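Long-range contacts in periplasmic iron-binding protein (PDB 2VOZ), which binds ferric iron in the periplasm and probably delivers it to an ABC transporter for import: residues 34-39 against 80-85; 107-112 against 122-127; 294-299 against 309-314. All blocks are in the same frame, centred on the assembly; numbering follows the deposited sequence.

Contact 1: residues 34-39 against 80-85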
ATOM      1  N   ARG B  34     -18.382  15.638  12.439  1.00 26.10           N
ATOM      2  CA  ARG B  34     -19.349  14.547  12.512  1.00 24.34           C
ATOM      3  C   ARG B  34     -18.538  13.285  12.593  1.00 22.14           C
ATOM      4  O   ARG B  34     -17.466  13.174  11.987  1.00 21.57           O
ATOM      5  CB  ARG B  34     -20.207  14.476  11.257  1.00 25.00           C
ATOM      6  CG  ARG B  34     -20.883  15.782  10.930  1.00 28.28           C
ATOM      7  CD  ARG B  34     -22.184  15.591  10.186  1.00 31.91           C
ATOM      8  NE  ARG B  34     -23.252  15.236  11.119  1.00 36.74           N
ATOM      9  CZ  ARG B  34     -24.546  15.504  10.949  1.00 36.10           C
ATOM     10  NH1 ARG B  34     -24.976  16.175   9.875  1.00 37.16           N
ATOM     11  NH2 ARG B  34     -25.405  15.104  11.876  1.00 35.48           N
ATOM     12  N   THR B  35     -19.049  12.320  13.332  1.00 20.29           N
ATOM     13  CA  THR B  35     -18.326  11.091  13.489  0.60 18.93           C
ATOM     14  C   THR B  35     -19.273   9.908  13.395  1.00 17.71           C
ATOM     15  O   THR B  35     -20.425   9.964  13.854  1.00 16.50           O
ATOM     16  CB  THR B  35     -17.509  11.060  14.805  0.60 20.18           C
ATOM     17  OG1 THR B  35     -16.731   9.860  14.868  0.60 21.13           O
ATOM     18  CG2 THR B  35     -18.406  11.159  16.030  0.60 19.65           C
ATOM     19  N   ILE B  36     -18.781   8.863  12.743  1.00 15.66           N
ATOM     20  CA  ILE B  36     -19.501   7.580  12.730  1.00 13.97           C
ATOM     21  C   ILE B  36     -18.511   6.428  12.765  1.00 13.18           C
ATOM     22  O   ILE B  36     -17.335   6.574  12.410  1.00 12.70           O
ATOM     23  CB  ILE B  36     -20.362   7.400  11.467  1.00 13.84           C
ATOM     24  CG1 ILE B  36     -19.491   7.498  10.209  1.00 14.10           C
ATOM     25  CG2 ILE B  36     -21.537   8.392  11.440  1.00 13.78           C
ATOM     26  CD1 ILE B  36     -20.143   6.814   9.005  1.00 14.92           C
ATOM     27  N   ASN B  37     -19.016   5.261  13.155  1.00 12.73           N
ATOM     28  CA  ASN B  37     -18.253   4.024  13.085  1.00 12.25           C
ATOM     29  C   ASN B  37     -18.818   3.237  11.916  1.00 12.47           C
ATOM     30  O   ASN B  37     -19.948   2.727  11.974  1.00 13.04           O
ATOM     31  CB  ASN B  37     -18.410   3.236  14.390  1.00 12.17           C
ATOM     32  CG  ASN B  37     -17.964   4.051  15.590  1.00 13.52           C
ATOM     33  OD1 ASN B  37     -16.898   4.670  15.550  1.00 16.58           O
ATOM     34  ND2 ASN B  37     -18.800   4.117  16.616  1.00 16.67           N
ATOM     35  N   LEU B  38     -18.027   3.178  10.852  1.00 12.37           N
ATOM     36  CA  LEU B  38     -18.421   2.504   9.633  1.00 11.59           C
ATOM     37  C   LEU B  38     -17.794   1.131   9.570  1.00 11.86           C
ATOM     38  O   LEU B  38     -16.574   1.016   9.558  1.00 12.83           O
ATOM     39  CB  LEU B  38     -17.969   3.344   8.426  1.00 11.28           C
ATOM     40  CG  LEU B  38     -18.210   2.718   7.045  1.00 10.61           C
ATOM     41  CD1 LEU B  38     -19.709   2.473   6.828  1.00 10.36           C
ATOM     42  CD2 LEU B  38     -17.658   3.662   5.962  1.00 11.82           C
ATOM     43  N   TYR B  39     -18.622   0.098   9.545  1.00 10.97           N
ATOM     44  CA  TYR B  39     -18.154  -1.264   9.347  1.00 11.50           C
ATOM     45  C   TYR B  39     -18.390  -1.522   7.865  1.00 11.18           C
ATOM     46  O   TYR B  39     -19.528  -1.457   7.416  1.00 10.51           O
ATOM     47  CB  TYR B  39     -19.015  -2.257  10.143  1.00 11.51           C
ATOM     48  CG  TYR B  39     -18.793  -2.279  11.656  1.00 11.94           C
ATOM     49  CD1 TYR B  39     -18.526  -1.119  12.363  1.00 15.94           C
ATOM     50  CD2 TYR B  39     -18.927  -3.467  12.376  1.00 13.65           C
ATOM     51  CE1 TYR B  39     -18.361  -1.141  13.779  1.00 15.43           C
ATOM     52  CE2 TYR B  39     -18.778  -3.504  13.778  1.00 14.27           C
ATOM     53  CZ  TYR B  39     -18.486  -2.337  14.455  1.00 16.11           C
ATOM     54  OH  TYR B  39     -18.371  -2.338  15.825  1.00 14.96           O
ATOM     55  N   GLY B  80     -21.358   0.094  16.314  1.00 13.15           N
ATOM     56  CA  GLY B  80     -21.431   0.277  14.856  1.00 12.18           C
ATOM     57  C   GLY B  80     -22.538   1.245  14.542  1.00 11.67           C
ATOM     58  O   GLY B  80     -23.623   1.160  15.130  1.00 11.48           O
ATOM     59  N   ASP B  81     -22.269   2.181  13.622  1.00 10.45           N
ATOM     60  CA  ASP B  81     -23.293   3.085  13.124  1.00 10.68           C
ATOM     61  C   ASP B  81     -23.891   2.587  11.810  1.00 10.61           C
ATOM     62  O   ASP B  81     -25.102   2.596  11.625  1.00  9.78           O
ATOM     63  CB  ASP B  81     -22.710   4.484  12.934  1.00 10.55           C
ATOM     64  CG  ASP B  81     -22.469   5.182  14.275  1.00 12.83           C
ATOM     65  OD1 ASP B  81     -23.455   5.249  15.033  1.00 16.66           O
ATOM     66  OD2 ASP B  81     -21.325   5.631  14.570  1.00 15.64           O
ATOM     67  N   ILE B  82     -23.007   2.184  10.905  1.00 10.61           N
ATOM     68  CA  ILE B  82     -23.418   1.781   9.567  1.00 10.53           C
ATOM     69  C   ILE B  82     -22.710   0.481   9.222  1.00 10.20           C
ATOM     70  O   ILE B  82     -21.514   0.321   9.503  1.00 10.75           O
ATOM     71  CB  ILE B  82     -22.941   2.809   8.490  1.00 10.79           C
ATOM     72  CG1 ILE B  82     -23.492   4.226   8.690  1.00 13.73           C
ATOM     73  CG2 ILE B  82     -23.240   2.290   7.050  1.00  8.08           C
ATOM     74  CD1 ILE B  82     -24.877   4.407   8.257  1.00 16.64           C
ATOM     75  N   LEU B  83     -23.440  -0.441   8.593  1.00  9.91           N
ATOM     76  CA  LEU B  83     -22.802  -1.559   7.915  1.00  9.03           C
ATOM     77  C   LEU B  83     -22.985  -1.340   6.427  1.00  9.49           C
ATOM     78  O   LEU B  83     -24.110  -1.178   5.927  1.00  9.60           O
ATOM     79  CB  LEU B  83     -23.440  -2.886   8.316  1.00  8.88           C
ATOM     80  CG  LEU B  83     -23.002  -4.143   7.576  1.00  9.61           C
ATOM     81  CD1 LEU B  83     -21.501  -4.445   7.872  1.00  8.59           C
ATOM     82  CD2 LEU B  83     -23.897  -5.324   8.017  1.00 11.21           C
ATOM     83  N   PHE B  84     -21.859  -1.323   5.759  1.00  9.37           N
ATOM     84  CA  PHE B  84     -21.813  -1.219   4.310  1.00  9.50           C
ATOM     85  C   PHE B  84     -21.298  -2.543   3.779  1.00  9.92           C
ATOM     86  O   PHE B  84     -20.217  -3.022   4.190  1.00  8.92           O
ATOM     87  CB  PHE B  84     -20.866  -0.104   3.860  1.00  9.19           C
ATOM     88  CG  PHE B  84     -20.937   0.126   2.382  1.00  9.44           C
ATOM     89  CD1 PHE B  84     -20.346  -0.787   1.489  1.00 11.20           C
ATOM     90  CD2 PHE B  84     -21.685   1.168   1.888  1.00 10.46           C
ATOM     91  CE1 PHE B  84     -20.494  -0.610   0.104  1.00 10.01           C
ATOM     92  CE2 PHE B  84     -21.846   1.360   0.495  1.00  9.64           C
ATOM     93  CZ  PHE B  84     -21.243   0.489  -0.380  1.00 12.20           C
ATOM     94  N   THR B  85     -22.019  -3.153   2.834  1.00  9.30           N
ATOM     95  CA  THR B  85     -21.539  -4.395   2.274  1.00  9.89           C
ATOM     96  C   THR B  85     -21.969  -4.562   0.812  1.00  9.59           C
ATOM     97  O   THR B  85     -22.607  -3.665   0.228  1.00  8.93           O
ATOM     98  CB  THR B  85     -21.929  -5.604   3.180  1.00 10.22           C
ATOM     99  OG1 THR B  85     -21.146  -6.748   2.831  1.00 14.06           O
ATOM    100  CG2 THR B  85     -23.375  -5.923   3.086  1.00 11.72           C
TER

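Contact 2: residues 107-112 against 122-127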
ATOM      1  N   LYS B 107     -34.255  12.775   1.506  1.00 18.37           N
ATOM      2  CA  LYS B 107     -33.213  12.776   0.473  1.00 18.36           C
ATOM      3  C   LYS B 107     -32.951  11.395  -0.098  1.00 17.21           C
ATOM      4  O   LYS B 107     -32.849  11.237  -1.304  1.00 17.01           O
ATOM      5  CB  LYS B 107     -31.898  13.387   0.967  1.00 19.42           C
ATOM      6  CG  LYS B 107     -31.914  14.892   1.104  1.00 21.98           C
ATOM      7  N   LEU B 108     -32.837  10.383   0.762  1.00 15.47           N
ATOM      8  CA  LEU B 108     -32.622   9.034   0.257  1.00 14.72           C
ATOM      9  C   LEU B 108     -33.789   8.565  -0.555  1.00 15.22           C
ATOM     10  O   LEU B 108     -33.620   7.990  -1.628  1.00 14.60           O
ATOM     11  CB  LEU B 108     -32.379   8.050   1.404  1.00 14.85           C
ATOM     12  CG  LEU B 108     -31.112   8.250   2.230  1.00 14.70           C
ATOM     13  CD1 LEU B 108     -31.062   7.211   3.353  1.00 12.20           C
ATOM     14  CD2 LEU B 108     -29.821   8.194   1.362  1.00 12.00           C
ATOM     15  N   ASN B 109     -35.003   8.805  -0.057  1.00 15.44           N
ATOM     16  CA  ASN B 109     -36.167   8.364  -0.819  1.00 17.31           C
ATOM     17  C   ASN B 109     -36.286   9.047  -2.181  1.00 17.10           C
ATOM     18  O   ASN B 109     -36.646   8.408  -3.176  1.00 17.48           O
ATOM     19  CB  ASN B 109     -37.452   8.582  -0.032  1.00 17.42           C
ATOM     20  CG  ASN B 109     -37.574   7.657   1.156  1.00 20.22           C
ATOM     21  OD1 ASN B 109     -38.378   7.916   2.064  1.00 26.69           O
ATOM     22  ND2 ASN B 109     -36.779   6.597   1.184  1.00 18.18           N
ATOM     23  N   GLU B 110     -35.995  10.342  -2.216  1.00 16.84           N
ATOM     24  CA  GLU B 110     -36.134  11.091  -3.463  0.50 16.64           C
ATOM     25  C   GLU B 110     -35.058  10.708  -4.469  1.00 16.74           C
ATOM     26  O   GLU B 110     -35.322  10.662  -5.698  1.00 17.14           O
ATOM     27  CB  GLU B 110     -36.091  12.588  -3.193  0.50 17.09           C
ATOM     28  CG  GLU B 110     -37.308  13.108  -2.452  0.50 16.75           C
ATOM     29  CD  GLU B 110     -38.532  13.317  -3.337  0.50 18.39           C
ATOM     30  OE1 GLU B 110     -39.641  13.385  -2.758  0.50 17.84           O
ATOM     31  OE2 GLU B 110     -38.384  13.430  -4.582  0.50 17.28           O
ATOM     32  N   ARG B 111     -33.858  10.392  -3.977  1.00 14.86           N
ATOM     33  CA  ARG B 111     -32.715  10.220  -4.887  1.00 15.39           C
ATOM     34  C   ARG B 111     -32.441   8.791  -5.309  1.00 14.29           C
ATOM     35  O   ARG B 111     -32.166   8.534  -6.480  1.00 14.65           O
ATOM     36  CB  ARG B 111     -31.445  10.820  -4.277  1.00 15.18           C
ATOM     37  CG  ARG B 111     -31.542  12.347  -4.142  1.00 15.51           C
ATOM     38  CD  ARG B 111     -30.348  12.962  -3.396  1.00 17.83           C
ATOM     39  NE  ARG B 111     -29.102  12.664  -4.112  1.00 21.06           N
ATOM     40  CZ  ARG B 111     -28.689  13.275  -5.230  1.00 21.67           C
ATOM     41  NH1 ARG B 111     -29.410  14.259  -5.769  1.00 23.00           N
ATOM     42  NH2 ARG B 111     -27.546  12.905  -5.806  1.00 14.11           N
ATOM     43  N   ILE B 112     -32.509   7.876  -4.354  1.00 12.71           N
ATOM     44  CA  ILE B 112     -32.184   6.481  -4.658  1.00 12.73           C
ATOM     45  C   ILE B 112     -33.389   5.796  -5.294  1.00 12.33           C
ATOM     46  O   ILE B 112     -34.487   5.791  -4.695  1.00 12.45           O
ATOM     47  CB  ILE B 112     -31.709   5.735  -3.399  1.00 12.13           C
ATOM     48  CG1 ILE B 112     -30.425   6.404  -2.868  1.00 13.70           C
ATOM     49  CG2 ILE B 112     -31.470   4.253  -3.732  1.00 11.81           C
ATOM     50  CD1 ILE B 112     -29.859   5.737  -1.624  1.00 15.51           C
ATOM     51  N   LEU B 122     -34.654  -0.273   5.485  1.00 10.44           N
ATOM     52  CA  LEU B 122     -33.630  -0.914   6.307  1.00 10.23           C
ATOM     53  C   LEU B 122     -32.228  -0.728   5.739  1.00 10.48           C
ATOM     54  O   LEU B 122     -31.254  -0.687   6.487  1.00 10.49           O
ATOM     55  CB  LEU B 122     -33.941  -2.397   6.447  1.00 11.83           C
ATOM     56  CG  LEU B 122     -35.113  -2.784   7.358  1.00 13.18           C
ATOM     57  CD1 LEU B 122     -35.329  -4.299   7.304  1.00 17.64           C
ATOM     58  CD2 LEU B 122     -34.833  -2.295   8.772  1.00 14.74           C
ATOM     59  N   TRP B 123     -32.130  -0.669   4.406  1.00  9.90           N
ATOM     60  CA  TRP B 123     -30.828  -0.444   3.765  1.00  9.34           C
ATOM     61  C   TRP B 123     -31.032   0.082   2.350  1.00  8.29           C
ATOM     62  O   TRP B 123     -32.159   0.033   1.805  1.00  8.45           O
ATOM     63  CB  TRP B 123     -29.948  -1.704   3.810  1.00  9.87           C
ATOM     64  CG  TRP B 123     -30.596  -2.992   3.309  1.00  8.91           C
ATOM     65  CD1 TRP B 123     -31.025  -4.041   4.085  1.00 10.06           C
ATOM     66  CD2 TRP B 123     -30.882  -3.354   1.948  1.00 10.29           C
ATOM     67  NE1 TRP B 123     -31.543  -5.037   3.290  1.00 11.15           N
ATOM     68  CE2 TRP B 123     -31.460  -4.646   1.978  1.00 10.86           C
ATOM     69  CE3 TRP B 123     -30.695  -2.721   0.705  1.00 10.88           C
ATOM     70  CZ2 TRP B 123     -31.868  -5.308   0.828  1.00 12.21           C
ATOM     71  CZ3 TRP B 123     -31.120  -3.396  -0.474  1.00 11.93           C
ATOM     72  CH2 TRP B 123     -31.698  -4.683  -0.380  1.00 11.44           C
ATOM     73  N   TYR B 124     -29.936   0.595   1.774  1.00  7.90           N
ATOM     74  CA  TYR B 124     -30.003   1.414   0.561  1.00  9.09           C
ATOM     75  C   TYR B 124     -28.848   1.052  -0.346  1.00  9.56           C
ATOM     76  O   TYR B 124     -27.721   0.927   0.126  1.00  9.53           O
ATOM     77  CB  TYR B 124     -29.882   2.912   0.937  1.00  9.48           C
ATOM     78  CG  TYR B 124     -31.024   3.302   1.819  1.00 11.77           C
ATOM     79  CD1 TYR B 124     -30.984   3.055   3.177  1.00 11.03           C
ATOM     80  CD2 TYR B 124     -32.182   3.858   1.270  1.00  8.66           C
ATOM     81  CE1 TYR B 124     -32.105   3.387   4.021  1.00 10.84           C
ATOM     82  CE2 TYR B 124     -33.302   4.175   2.079  1.00 11.17           C
ATOM     83  CZ  TYR B 124     -33.248   3.937   3.440  1.00 11.59           C
ATOM     84  OH  TYR B 124     -34.327   4.236   4.232  1.00 13.83           O
ATOM     85  N   GLY B 125     -29.122   0.846  -1.629  1.00  9.41           N
ATOM     86  CA  GLY B 125     -28.006   0.641  -2.588  1.00  9.25           C
ATOM     87  C   GLY B 125     -27.320   1.959  -2.900  1.00  9.03           C
ATOM     88  O   GLY B 125     -27.985   2.998  -3.052  1.00  8.90           O
ATOM     89  N   PHE B 126     -25.982   1.926  -2.908  1.00  8.79           N
ATOM     90  CA  PHE B 126     -25.201   3.092  -3.287  1.00  9.28           C
ATOM     91  C   PHE B 126     -24.390   2.936  -4.567  1.00  9.57           C
ATOM     92  O   PHE B 126     -24.011   3.949  -5.157  1.00 10.37           O
ATOM     93  CB  PHE B 126     -24.335   3.558  -2.125  1.00  9.53           C
ATOM     94  CG  PHE B 126     -25.144   4.109  -1.017  1.00  9.73           C
ATOM     95  CD1 PHE B 126     -25.701   5.408  -1.131  1.00  8.85           C
ATOM     96  CD2 PHE B 126     -25.441   3.334   0.084  1.00  9.05           C
ATOM     97  CE1 PHE B 126     -26.491   5.930  -0.110  1.00  9.43           C
ATOM     98  CE2 PHE B 126     -26.266   3.830   1.093  1.00  8.49           C
ATOM     99  CZ  PHE B 126     -26.776   5.131   0.998  1.00  8.80           C
ATOM    100  N   THR B 127     -24.097   1.700  -4.972  1.00  8.48           N
ATOM    101  CA  THR B 127     -23.563   1.456  -6.325  1.00  8.29           C
ATOM    102  C   THR B 127     -24.304   0.267  -6.875  1.00  7.81           C
ATOM    103  O   THR B 127     -24.942  -0.472  -6.116  1.00  7.82           O
ATOM    104  CB  THR B 127     -22.041   1.124  -6.298  1.00  9.56           C
ATOM    105  OG1 THR B 127     -21.869  -0.134  -5.653  1.00 13.02           O
ATOM    106  CG2 THR B 127     -21.282   2.223  -5.570  1.00 13.58           C
TER

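Contact 3: residues 294-299 against 309-314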
ATOM      1  N   PHE B 294     -17.320   7.146  -5.706  1.00  8.08           N
ATOM      2  CA  PHE B 294     -17.583   5.935  -5.000  1.00  8.59           C
ATOM      3  C   PHE B 294     -17.791   4.819  -6.049  1.00  9.48           C
ATOM      4  O   PHE B 294     -17.199   3.751  -5.961  1.00  9.49           O
ATOM      5  CB  PHE B 294     -18.796   6.133  -4.128  1.00 10.83           C
ATOM      6  CG  PHE B 294     -18.921   5.145  -3.040  1.00 10.91           C
ATOM      7  CD1 PHE B 294     -20.059   4.327  -2.957  1.00 13.00           C
ATOM      8  CD2 PHE B 294     -17.929   5.031  -2.060  1.00  9.67           C
ATOM      9  CE1 PHE B 294     -20.207   3.407  -1.896  1.00 14.81           C
ATOM     10  CE2 PHE B 294     -18.059   4.117  -0.996  1.00 12.50           C
ATOM     11  CZ  PHE B 294     -19.180   3.292  -0.913  1.00 14.93           C
ATOM     12  N   ALA B 295     -18.579   5.120  -7.077  1.00  8.99           N
ATOM     13  CA  ALA B 295     -18.832   4.138  -8.143  1.00  9.40           C
ATOM     14  C   ALA B 295     -17.561   3.838  -8.895  1.00  9.65           C
ATOM     15  O   ALA B 295     -17.322   2.707  -9.219  1.00  9.54           O
ATOM     16  CB  ALA B 295     -19.931   4.625  -9.144  1.00  9.08           C
ATOM     17  N   GLU B 296     -16.754   4.868  -9.176  1.00  9.16           N
ATOM     18  CA  GLU B 296     -15.482   4.689  -9.908  1.00 10.38           C
ATOM     19  C   GLU B 296     -14.591   3.664  -9.238  1.00  9.94           C
ATOM     20  O   GLU B 296     -13.880   2.941  -9.912  1.00 11.00           O
ATOM     21  CB  GLU B 296     -14.698   6.008  -9.929  1.00 11.26           C
ATOM     22  CG  GLU B 296     -15.164   6.972 -10.983  1.00 14.67           C
ATOM     23  CD  GLU B 296     -14.813   6.505 -12.411  1.00 15.88           C
ATOM     24  OE1 GLU B 296     -14.000   5.572 -12.589  1.00 16.08           O
ATOM     25  OE2 GLU B 296     -15.356   7.089 -13.332  1.00 14.69           O
ATOM     26  N   GLY B 297     -14.613   3.644  -7.903  1.00 10.07           N
ATOM     27  CA  GLY B 297     -13.672   2.830  -7.092  1.00 10.08           C
ATOM     28  C   GLY B 297     -13.540   1.394  -7.576  1.00 10.80           C
ATOM     29  O   GLY B 297     -12.418   0.816  -7.640  1.00 11.57           O
ATOM     30  N   ASN B 298     -14.686   0.793  -7.895  1.00  9.97           N
ATOM     31  CA  ASN B 298     -14.703  -0.567  -8.386  1.00 10.52           C
ATOM     32  C   ASN B 298     -15.357  -0.682  -9.764  1.00  9.37           C
ATOM     33  O   ASN B 298     -15.946  -1.700 -10.095  1.00  8.62           O
ATOM     34  CB  ASN B 298     -15.392  -1.495  -7.385  1.00 11.50           C
ATOM     35  CG  ASN B 298     -15.135  -2.976  -7.666  1.00 11.98           C
ATOM     36  OD1 ASN B 298     -14.089  -3.369  -8.227  1.00 13.37           O
ATOM     37  ND2 ASN B 298     -16.086  -3.819  -7.251  1.00 12.22           N
ATOM     38  N   ASN B 299     -15.295   0.375 -10.572  1.00  8.29           N
ATOM     39  CA  ASN B 299     -15.821   0.272 -11.940  1.00  8.32           C
ATOM     40  C   ASN B 299     -17.292  -0.152 -11.961  1.00  8.78           C
ATOM     41  O   ASN B 299     -17.704  -0.970 -12.790  1.00  8.50           O
ATOM     42  CB  ASN B 299     -14.960  -0.696 -12.768  1.00  8.24           C
ATOM     43  CG  ASN B 299     -13.591  -0.175 -12.974  1.00  9.90           C
ATOM     44  OD1 ASN B 299     -13.433   0.951 -13.467  1.00 11.45           O
ATOM     45  ND2 ASN B 299     -12.584  -0.968 -12.618  1.00 11.15           N
ATOM     46  N   ILE B 309     -20.648   8.186 -15.425  1.00 11.16           N
ATOM     47  CA  ILE B 309     -20.183   6.813 -15.333  1.00 11.52           C
ATOM     48  C   ILE B 309     -18.776   6.705 -15.914  1.00 11.65           C
ATOM     49  O   ILE B 309     -18.445   7.406 -16.887  1.00 11.54           O
ATOM     50  CB  ILE B 309     -21.133   5.890 -16.153  1.00 12.38           C
ATOM     51  CG1 ILE B 309     -22.541   5.970 -15.553  1.00 11.81           C
ATOM     52  CG2 ILE B 309     -20.605   4.446 -16.149  1.00 12.23           C
ATOM     53  CD1 ILE B 309     -23.648   5.465 -16.505  1.00 12.74           C
ATOM     54  N   ASP B 310     -17.963   5.809 -15.340  1.00 10.61           N
ATOM     55  CA  ASP B 310     -16.609   5.636 -15.788  1.00 10.71           C
ATOM     56  C   ASP B 310     -16.625   5.454 -17.311  1.00 10.95           C
ATOM     57  O   ASP B 310     -17.431   4.667 -17.811  1.00 10.36           O
ATOM     58  CB  ASP B 310     -15.996   4.390 -15.151  1.00 11.11           C
ATOM     59  CG  ASP B 310     -14.595   4.126 -15.666  1.00 13.19           C
ATOM     60  OD1 ASP B 310     -14.453   3.481 -16.733  1.00 16.18           O
ATOM     61  OD2 ASP B 310     -13.650   4.566 -14.987  1.00 14.20           O
ATOM     62  N   PRO B 311     -15.786   6.187 -18.038  1.00 10.37           N
ATOM     63  CA  PRO B 311     -15.852   6.139 -19.522  1.00 10.79           C
ATOM     64  C   PRO B 311     -15.685   4.742 -20.134  1.00  9.63           C
ATOM     65  O   PRO B 311     -16.370   4.422 -21.114  1.00 11.21           O
ATOM     66  CB  PRO B 311     -14.723   7.071 -19.970  1.00 11.42           C
ATOM     67  CG  PRO B 311     -14.333   7.862 -18.793  1.00 12.91           C
ATOM     68  CD  PRO B 311     -14.781   7.161 -17.549  1.00 10.94           C
ATOM     69  N   VAL B 312     -14.767   3.937 -19.591  1.00  9.56           N
ATOM     70  CA  VAL B 312     -14.560   2.565 -20.073  1.00  9.95           C
ATOM     71  C   VAL B 312     -15.844   1.736 -19.872  1.00  9.35           C
ATOM     72  O   VAL B 312     -16.289   1.014 -20.775  1.00  8.96           O
ATOM     73  CB  VAL B 312     -13.342   1.897 -19.374  1.00  8.63           C
ATOM     74  CG1 VAL B 312     -13.143   0.452 -19.911  1.00 11.45           C
ATOM     75  CG2 VAL B 312     -12.061   2.697 -19.667  1.00 11.62           C
ATOM     76  N   LEU B 313     -16.455   1.844 -18.695  1.00  8.99           N
ATOM     77  CA  LEU B 313     -17.710   1.133 -18.443  1.00  9.02           C
ATOM     78  C   LEU B 313     -18.811   1.684 -19.362  1.00  9.65           C
ATOM     79  O   LEU B 313     -19.554   0.915 -19.958  1.00 10.04           O
ATOM     80  CB  LEU B 313     -18.098   1.283 -16.967  1.00  8.94           C
ATOM     81  CG  LEU B 313     -19.443   0.694 -16.562  1.00 10.06           C
ATOM     82  CD1 LEU B 313     -19.443  -0.848 -16.863  1.00  9.00           C
ATOM     83  CD2 LEU B 313     -19.654   0.965 -15.081  1.00 11.65           C
ATOM     84  N   ALA B 314     -18.885   3.013 -19.485  1.00 10.54           N
ATOM     85  CA  ALA B 314     -19.957   3.673 -20.251  1.00 10.14           C
ATOM     86  C   ALA B 314     -19.896   3.293 -21.734  1.00 10.83           C
ATOM     87  O   ALA B 314     -20.926   3.284 -22.398  1.00 12.82           O
ATOM     88  CB  ALA B 314     -19.885   5.188 -20.084  1.00 11.62           C
TER

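Contact 1: residues 34-39 against 80-85
Leu38 and Tyr39 pair with Ile82 and Leu83 on adjacent parallel strands of a mixed β-sheet, buried in the lobe that contains the N-terminus. Tyr39 N donates to Ile82 O (2.9 Å), and Phe84 N donates to Tyr39 O (2.9 Å). Where the strands begin to pair, one acceptor does double duty. Asn37 O takes Ile82 N at 3.3 Å, tilted from the carbonyl plane, which continues the parallel pattern, and also Asp81 N at 2.9 Å, in that plane. Asp81 returns a bond through its side chain. Its CG stands anti to the carbonyl carbon (chi1 -73°), and OD2 takes Asn37 N on its anti lone pair at 2.7 Å, with an N-H...O angle of 158°. Asn274 donates to this same oxygen, so a buried carboxylate suits a place where backbone and side-chain donors converge. Asn37 ND2 turns instead to Pro79 O.

On one face of the sheet, aliphatic side chains pack: Leu38 CD1 rests 3.5 Å from Ile82 CG2 and also touches Phe84 CB. Side chains of the neighbouring strand 261-268 touch Ile82 (Ala266, Val268) and Phe84 (Ser264, Ala266). The other face carries Tyr39 and Leu83 beneath helix 64-74. Gly80, with no side chain, lets the tyrosine ring come close to the backbone, Tyr39 CE1 lying 3.5 Å from Gly80 CA. The phenol OH is hydrogen-bonded to Glu74, which gives the otherwise apolar ring a polar anchor.

Strand 35-40 lies between 56-61 and 82-86, and helix 64-74 joins these two flanking strands in a β-α-β crossover. With strand 261-268 running antiparallel beside 82-86, this is the sheet topology of a type II periplasmic binding protein.

Contact 2: residues 107-112 against 122-127
The Tyr124 ring receives Leu108 on one face: CD1 sits 3.8 Å from the ring centroid, only 6° off the normal, a CH-π contact centred on the ring. At the edge, near the ring plane, is the amide of Asn109, whose ND2 is 4.3 Å from Tyr124 CE2. The Phe126 ring is met at its edge by the other branch of the same leucine, CD2 lying 4.3 Å from Phe126 CE1. A forked residue suits this place because its two methyls serve two rings.

Both aromatics belong to strand 124-136, which pairs with strand 261-268; in this family such long strands probably form the hinge between the lobes. A classic β-bulge puts Phe126 and Thr127 together opposite Ser264. Phe126 also meets Leu282 and Leu285 of helix 275-285, while Leu108 touches Leu282.

Ile112, where the chain leaves the helix, touches both aromatic residues with one methyl. The side chain is extended, CD1 anti to CA (chi2 -180°), and this carries CD1 to 3.7 Å from Phe126 CE1 and 3.8 Å from Tyr124 CB. The same methyl is 3.6 Å from Gly125 O, a buried carbonyl without a hydrogen-bonding partner in the model. Ile112 O, by contrast, accepts from Arg117 in the connecting loop.

Contact 3: residues 294-299 against 309-314
Glu296 and Asp310 bring two acid groups together, joining the last turn of helix 288-297 to the start of the short helix 311-314. Glu296 OE1 lies 2.6 Å from Asp310 OD2, with the carboxylate planes 56° apart. The glutamate chain bends at chi2, and its other oxygen, OE2, comes to 3.1 Å from Asp310 CA.

Capping bonds fix the other half of the aspartate. Asp310 is the N-cap residue: its CG stands anti to the backbone N (chi1 176°), and OD1 accepts Leu313 N on its anti lone pair at 3.2 Å, with a weak second bond from Val312 N. Aspartate is well suited to gather these N-H groups, and Pro311, which has no N-H to offer, fits the first helical turn. Helix 288-297 ends in a Schellman motif, with Asn299 as the C' residue at positive phi, a conformation asparagine accepts readily; Glu300 N bonds to Ala295 O, and Asn299 N reaches Glu296 O at 3.0 Å.

Charge pairing comes from outside both segments. Lys232 forms a salt bridge to Asp310 OD2 and a hydrogen bond to Asn299 OD1, tying helix 224-232 to both sides of the contact. A van der Waals contact remains: Leu313 CD2 rests 3.6 Å from the carbonyl oxygen Asn299 O. Ala53 and Asp52 of the second subunit pack against Glu296 and Asp310 respectively, so the pair also borders a subunit interface.

Two carboxylate oxygens this close imply that an acid group probably holds a proton. Lys232 and the helix N-terminus would be expected to stabilise negative charge on Asp310, but the proton itself is not placed.

Three phenylalanines bring the contacts together. Phe84 of contact 1 meets Phe294 of contact 3, CZ to CE1 at 3.4 Å, and Phe126 of contact 2 touches both: its CD2 is 4.1 Å from Phe84 CE2, and its CB is 4.1 Å from Phe294 CE1. Contacts 1 and 2 also share one sheet, their centres about 16 Å apart, whereas the centres of contacts 1 and 3 are about 24 Å apart. Contacts 1 and 3 both come near residues of the iron site, here in the iron-free protein: side chain to side chain, Leu38 of contact 1 is about 7 Å from the iron ligand His43, and Asn299 of contact 3 about 4 Å from the ligand Tyr225.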